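Local coordinates for putative diflavin flavoprotein A 5 (Nostoc sp. PCC 7120, PDB 4FEK) that probably carries electrons from NADH to oxygen, reducing it to water, as a modular diiron and flavin enzyme whose metallo-beta-lactamase-like N-terminal part is the piece crystallised here, at residues T16-L21 and K142-K147; V20-S25 and G232-T237. All coordinates share one frame; numbering follows the deposited sequence.

Interaction 1. Residues T16-L21 and K142-K147; sequences TNTKVL and KGHVLK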
loop_
_atom_site.group_PDB
_atom_site.type_symbol
_atom_site.label_atom_id
_atom_site.label_comp_id
_atom_site.label_asym_id
_atom_site.label_seq_id
_atom_site.Cartn_x
_atom_site.Cartn_y
_atom_site.Cartn_z
ATOM N N THR A 16 8.809 15.151 3.281
ATOM C CA THR A 16 9.837 15.633 2.367
ATOM C C THR A 16 9.856 14.793 1.102
ATOM O O THR A 16 10.045 13.587 1.165
ATOM C CB THR A 16 11.227 15.629 3.018
ATOM O OG1 THR A 16 11.193 16.424 4.211
ATOM C CG2 THR A 16 12.270 16.191 2.057
ATOM N N ASN A 17 9.605 15.442 -0.038
ATOM C CA ASN A 17 9.595 14.782 -1.340
ATOM C C ASN A 17 8.540 13.688 -1.465
ATOM O O ASN A 17 8.619 12.850 -2.359
ATOM C CB ASN A 17 10.957 14.181 -1.657
ATOM C CG ASN A 17 12.042 15.240 -1.816
ATOM O OD1 ASN A 17 11.829 16.289 -2.446
ATOM N ND2 ASN A 17 13.206 14.966 -1.257
ATOM N N THR A 18 7.538 13.730 -0.601
ATOM C CA THR A 18 6.525 12.671 -0.600
ATOM C C THR A 18 5.108 13.212 -0.673
ATOM O O THR A 18 4.718 14.100 0.112
ATOM C CB THR A 18 6.664 11.792 0.661
ATOM O OG1 THR A 18 8.037 11.437 0.846
ATOM C CG2 THR A 18 5.801 10.495 0.557
ATOM N N LYS A 19 4.327 12.638 -1.591
ATOM C CA LYS A 19 2.909 12.945 -1.724
ATOM C C LYS A 19 2.063 11.675 -1.719
ATOM O O LYS A 19 2.536 10.616 -2.157
ATOM C CB LYS A 19 2.627 13.648 -3.052
ATOM C CG LYS A 19 3.351 14.989 -3.197
ATOM C CD LYS A 19 2.979 15.661 -4.522
ATOM C CE LYS A 19 3.542 17.091 -4.577
ATOM N NZ LYS A 19 3.572 17.620 -5.978
ATOM N N VAL A 20 0.821 11.806 -1.258
ATOM C CA VAL A 20 -0.175 10.730 -1.375
ATOM C C VAL A 20 -1.162 11.144 -2.450
ATOM O O VAL A 20 -1.445 12.345 -2.604
ATOM C CB VAL A 20 -0.901 10.412 -0.021
ATOM C CG1 VAL A 20 -1.657 11.634 0.536
ATOM C CG2 VAL A 20 -1.891 9.227 -0.190
ATOM N N LEU A 21 -1.615 10.160 -3.236
ATOM C CA LEU A 21 -2.791 10.292 -4.073
ATOM C C LEU A 21 -3.831 9.333 -3.516
ATOM O O LEU A 21 -3.620 8.127 -3.559
ATOM C CB LEU A 21 -2.472 9.898 -5.528
ATOM C CG LEU A 21 -1.678 10.910 -6.366
ATOM C CD1 LEU A 21 -0.213 10.915 -5.945
ATOM C CD2 LEU A 21 -1.819 10.615 -7.866
ATOM N N LYS A 142 18.982 11.857 -2.251
ATOM C CA LYS A 142 18.568 12.889 -1.293
ATOM C C LYS A 142 18.225 12.341 0.100
ATOM O O LYS A 142 17.503 12.982 0.884
ATOM C CB LYS A 142 17.412 13.721 -1.869
ATOM C CG LYS A 142 17.821 14.492 -3.123
ATOM C CD LYS A 142 16.620 15.057 -3.879
ATOM C CE LYS A 142 17.066 15.779 -5.157
ATOM N NZ LYS A 142 15.956 16.585 -5.772
ATOM N N GLY A 143 18.739 11.151 0.394
ATOM C CA GLY A 143 18.527 10.522 1.680
ATOM C C GLY A 143 17.440 9.465 1.664
ATOM O O GLY A 143 17.302 8.706 2.618
ATOM N N HIS A 144 16.676 9.405 0.577
ATOM C CA HIS A 144 15.542 8.485 0.491
ATOM C C HIS A 144 16.011 7.086 0.154
ATOM O O HIS A 144 15.884 6.632 -0.984
ATOM C CB HIS A 144 14.497 8.981 -0.507
ATOM C CG HIS A 144 13.871 10.279 -0.111
ATOM N ND1 HIS A 144 12.770 10.355 0.718
ATOM C CD2 HIS A 144 14.216 11.557 -0.397
ATOM C CE1 HIS A 144 12.457 11.624 0.911
ATOM N NE2 HIS A 144 13.327 12.373 0.254
ATOM N N VAL A 145 16.604 6.431 1.147
ATOM C CA VAL A 145 16.992 5.042 1.022
ATOM C C VAL A 145 15.806 4.196 1.481
ATOM O O VAL A 145 15.305 4.361 2.595
ATOM C CB VAL A 145 18.215 4.721 1.885
ATOM C CG1 VAL A 145 18.617 3.262 1.709
ATOM C CG2 VAL A 145 19.379 5.655 1.542
ATOM N N LEU A 146 15.353 3.304 0.610
ATOM C CA LEU A 146 14.219 2.437 0.911
ATOM C C LEU A 146 14.682 1.098 1.456
ATOM O O LEU A 146 15.496 0.426 0.827
ATOM C CB LEU A 146 13.419 2.185 -0.365
ATOM C CG LEU A 146 12.264 3.140 -0.656
ATOM C CD1 LEU A 146 12.522 4.499 -0.094
ATOM C CD2 LEU A 146 11.959 3.188 -2.148
ATOM N N LYS A 147 14.161 0.715 2.622
ATOM C CA LYS A 147 14.385 -0.621 3.173
ATOM C C LYS A 147 13.146 -1.460 2.874
ATOM O O LYS A 147 12.036 -0.939 2.897
ATOM C CB LYS A 147 14.611 -0.542 4.679
ATOM C CG LYS A 147 15.805 0.345 5.060
ATOM C CD LYS A 147 16.227 0.132 6.511
ATOM C CE LYS A 147 17.620 0.705 6.774
ATOM N NZ LYS A 147 18.025 0.532 8.200
HETATM O O HOH W 1 13.103 16.165 -4.992
#

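Interaction 2. Residues V20-S25 and G232-T237; sequences VLRARS and GPLVRT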
loop_
_atom_site.group_PDB
_atom_site.type_symbol
_atom_site.label_atom_id
_atom_site.label_comp_id
_atom_site.label_asym_id
_atom_site.label_seq_id
_atom_site.Cartn_x
_atom_site.Cartn_y
_atom_site.Cartn_z
ATOM N N VAL A 20 0.821 11.806 -1.258
ATOM C CA VAL A 20 -0.175 10.730 -1.375
ATOM C C VAL A 20 -1.162 11.144 -2.450
ATOM O O VAL A 20 -1.445 12.345 -2.604
ATOM C CB VAL A 20 -0.901 10.412 -0.021
ATOM C CG1 VAL A 20 -1.657 11.634 0.536
ATOM C CG2 VAL A 20 -1.891 9.227 -0.190
ATOM N N LEU A 21 -1.615 10.160 -3.236
ATOM C CA LEU A 21 -2.791 10.292 -4.073
ATOM C C LEU A 21 -3.831 9.333 -3.516
ATOM O O LEU A 21 -3.620 8.127 -3.559
ATOM C CB LEU A 21 -2.472 9.898 -5.528
ATOM C CG LEU A 21 -1.678 10.910 -6.366
ATOM C CD1 LEU A 21 -0.213 10.915 -5.945
ATOM C CD2 LEU A 21 -1.819 10.615 -7.866
ATOM N N ARG A 22 -4.922 9.855 -2.955
ATOM C CA ARG A 22 -5.993 8.993 -2.434
ATOM C C ARG A 22 -7.132 8.964 -3.436
ATOM O O ARG A 22 -7.806 9.977 -3.651
ATOM C CB ARG A 22 -6.530 9.526 -1.103
ATOM C CG ARG A 22 -5.475 9.874 -0.068
ATOM C CD ARG A 22 -6.177 10.549 1.119
ATOM N NE ARG A 22 -6.777 9.577 1.998
ATOM C CZ ARG A 22 -7.966 9.656 2.592
ATOM N NH1 ARG A 22 -8.796 10.673 2.429
ATOM N NH2 ARG A 22 -8.333 8.659 3.368
ATOM N N ALA A 23 -7.315 7.831 -4.088
ATOM C CA ALA A 23 -8.428 7.651 -5.002
ATOM C C ALA A 23 -9.606 7.316 -4.122
ATOM O O ALA A 23 -9.552 6.344 -3.362
ATOM C CB ALA A 23 -8.144 6.510 -5.934
ATOM N N ARG A 24 -10.664 8.109 -4.220
ATOM C CA ARG A 24 -11.765 8.013 -3.267
ATOM C C ARG A 24 -13.039 7.511 -3.910
ATOM O O ARG A 24 -13.359 7.871 -5.056
ATOM C CB ARG A 24 -12.017 9.372 -2.592
ATOM C CG ARG A 24 -10.807 9.925 -1.868
ATOM C CD ARG A 24 -11.187 11.068 -0.962
ATOM N NE ARG A 24 -11.755 12.189 -1.704
ATOM C CZ ARG A 24 -12.360 13.230 -1.142
ATOM N NH1 ARG A 24 -12.472 13.310 0.178
ATOM N NH2 ARG A 24 -12.864 14.191 -1.907
ATOM N N SER A 25 -13.764 6.669 -3.167
ATOM C CA SER A 25 -15.099 6.257 -3.571
ATOM C C SER A 25 -16.080 6.288 -2.389
ATOM O O SER A 25 -15.830 5.696 -1.336
ATOM C CB SER A 25 -15.091 4.870 -4.209
ATOM O OG SER A 25 -16.404 4.521 -4.660
ATOM N N GLY A 232 -7.938 4.072 3.310
ATOM C CA GLY A 232 -8.399 4.941 4.379
ATOM C C GLY A 232 -7.421 6.043 4.743
ATOM O O GLY A 232 -6.494 6.339 4.014
ATOM N N PRO A 233 -7.652 6.680 5.886
ATOM C CA PRO A 233 -6.762 7.710 6.431
ATOM C C PRO A 233 -5.383 7.163 6.775
ATOM O O PRO A 233 -5.230 6.023 7.240
ATOM C CB PRO A 233 -7.483 8.180 7.703
ATOM C CG PRO A 233 -8.477 7.110 8.011
ATOM C CD PRO A 233 -8.809 6.388 6.750
ATOM N N LEU A 234 -4.374 7.991 6.534
ATOM C CA LEU A 234 -2.997 7.666 6.856
ATOM C C LEU A 234 -2.866 7.673 8.373
ATOM O O LEU A 234 -3.410 8.540 9.048
ATOM C CB LEU A 234 -2.040 8.669 6.188
ATOM C CG LEU A 234 -1.786 8.516 4.666
ATOM C CD1 LEU A 234 -3.032 8.329 3.836
ATOM C CD2 LEU A 234 -1.004 9.695 4.123
ATOM N N VAL A 235 -2.173 6.683 8.915
ATOM C CA VAL A 235 -2.140 6.517 10.352
ATOM C C VAL A 235 -0.936 7.205 10.955
ATOM O O VAL A 235 0.186 6.744 10.831
ATOM C CB VAL A 235 -2.189 5.043 10.763
ATOM C CG1 VAL A 235 -2.263 4.931 12.297
ATOM C CG2 VAL A 235 -3.420 4.372 10.117
ATOM N N ARG A 236 -1.205 8.328 11.612
ATOM C CA ARG A 236 -0.169 9.183 12.155
ATOM C C ARG A 236 -0.226 9.139 13.677
ATOM O O ARG A 236 0.512 8.394 14.312
ATOM C CB ARG A 236 -0.367 10.614 11.631
ATOM C CG ARG A 236 0.728 11.594 12.024
ATOM C CD ARG A 236 0.685 12.804 11.087
ATOM N NE ARG A 236 -0.544 13.574 11.267
ATOM C CZ ARG A 236 -0.839 14.667 10.566
ATOM N NH1 ARG A 236 -0.006 15.095 9.631
ATOM N NH2 ARG A 236 -1.970 15.321 10.794
ATOM N N THR A 237 -1.121 9.927 14.260
ATOM C CA THR A 237 -1.189 10.034 15.708
ATOM C C THR A 237 -1.681 8.750 16.351
ATOM O O THR A 237 -1.282 8.422 17.462
ATOM C CB THR A 237 -2.037 11.251 16.150
ATOM O OG1 THR A 237 -1.505 12.431 15.539
ATOM C CG2 THR A 237 -1.978 11.426 17.666
#

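Interaction 1. Residues T16-L21 and K142-K147
The Asn17 amide meets the His144 ring at its edge: ND2 donates one of its hydrogens to NE2 at 3.0 Å. The bond is almost straight at the hydrogen (173°). It leaves within the plane of the amide, whereas ND2 stands 24° out of the ring plane. The two side chains cross obliquely, amide and ring planes 60° apart, and CB of Asn17 also comes to 3.5 Å from NE2 of His144. Next along the same edge, the carbonyl O of Thr16 sits 3.1 Å from CE1 of His144, close to the ring plane. That oxygen also accepts the hydroxyl of Thr18, whose OG1 is 3.0 Å away and above the carbonyl plane.

Thr16 and Asn17 form the tight connection between antiparallel strands 8-15 and 18-25, with Asn17 in the left-handed backbone region; the hairpin belongs to one of the two mixed sheets of the metallo-beta-lactamase fold. His144 lies just before strand 145-150 of the other sheet, so the contact bridges the two sheets near their margin.

The far nitrogen of the ring, ND1, is hydrogen-bonded to OD2 of Asp164. With NE2 acting as an acceptor, this is consistent with a neutral imidazole protonated at ND1 and polarised by the carboxylate. His144 is itself the centre of an inverse gamma turn, in which Val145 N lies 2.8 Å from Gly143 O. On the amide's other branch, OD1 of Asn17 receives a hydrogen from a water at 2.8 Å, and the same water accepts from NZ of Lys142 at 3.0 Å. The extended Lys142 side chain reaches this water past the end of the Asn17 amide, in the more exposed part of the contact.

Interaction 2. Residues V20-S25 and G232-T237
Arg22 sets out with CG anti to its carbonyl carbon and then bends at chi3 (81°), a turn that swings the guanidinium from strand 18-25 onto the loop at Gly232. Two residues earlier Val20 holds CG1 in the crowded position between its backbone N and carbonyl carbon, while Leu234 has CG beside its own backbone N; the two side chains thus meet tip to tip, Val20 CG1 lying 4.1 Å from Leu234 CD2.

The polar link is one hydrogen bond, from NH2 of Arg22 to the carbonyl O of Gly232 at 3.0 Å. It is straight at the hydrogen (173°) and lies in the guanidinium plane, yet NH2 sits 74° out of the carbonyl plane, over the peptide group. The same NH2 is consequently near Pro233 N, 3.3 Å away, which has no hydrogen to share, and CD of the proline ring comes to 4.1 Å from it. Leu234 CD1 lies obliquely to the guanidinium.

In the fold, this joins a strand of one sheet to the loop between strand 226-229 of the other sheet and helix 239-258. Neighbouring strands complete the site: Gln10 OE1 takes a hydrogen bond from Arg22 NH1, and Asn44 ND2 makes a second hydrogen bond to Gly232 O.

Every touching residue is buried, and NE of Arg22 has no partner in the model. The guanidinium's bonds to Gly232 and Gln10 both go to neutral oxygens, so within these bonds its positive charge is probably stabilised by the dipoles of the Gly232 peptide and the Gln10 amide rather than by a carboxylate.

Overall arrangement
From the N terminus, the chain runs along strand 8-15, turns, and enters strand 18-25. Interaction 1 leaves from the turn that leads into this strand and closes a loop of 120 residues when the chain comes back at 142-147. Interaction 2 leaves from the strand itself and closes a longer loop of 206 residues at 232-237, ahead of helix 239-258. The loops cross rather than nest. With centres about 16 Å apart, interaction 1 ties the turn before strand 18-25 to the residues leading into strand 145-150 of the second sheet, and interaction 2 ties strand 18-25 to the loop following strand 226-229.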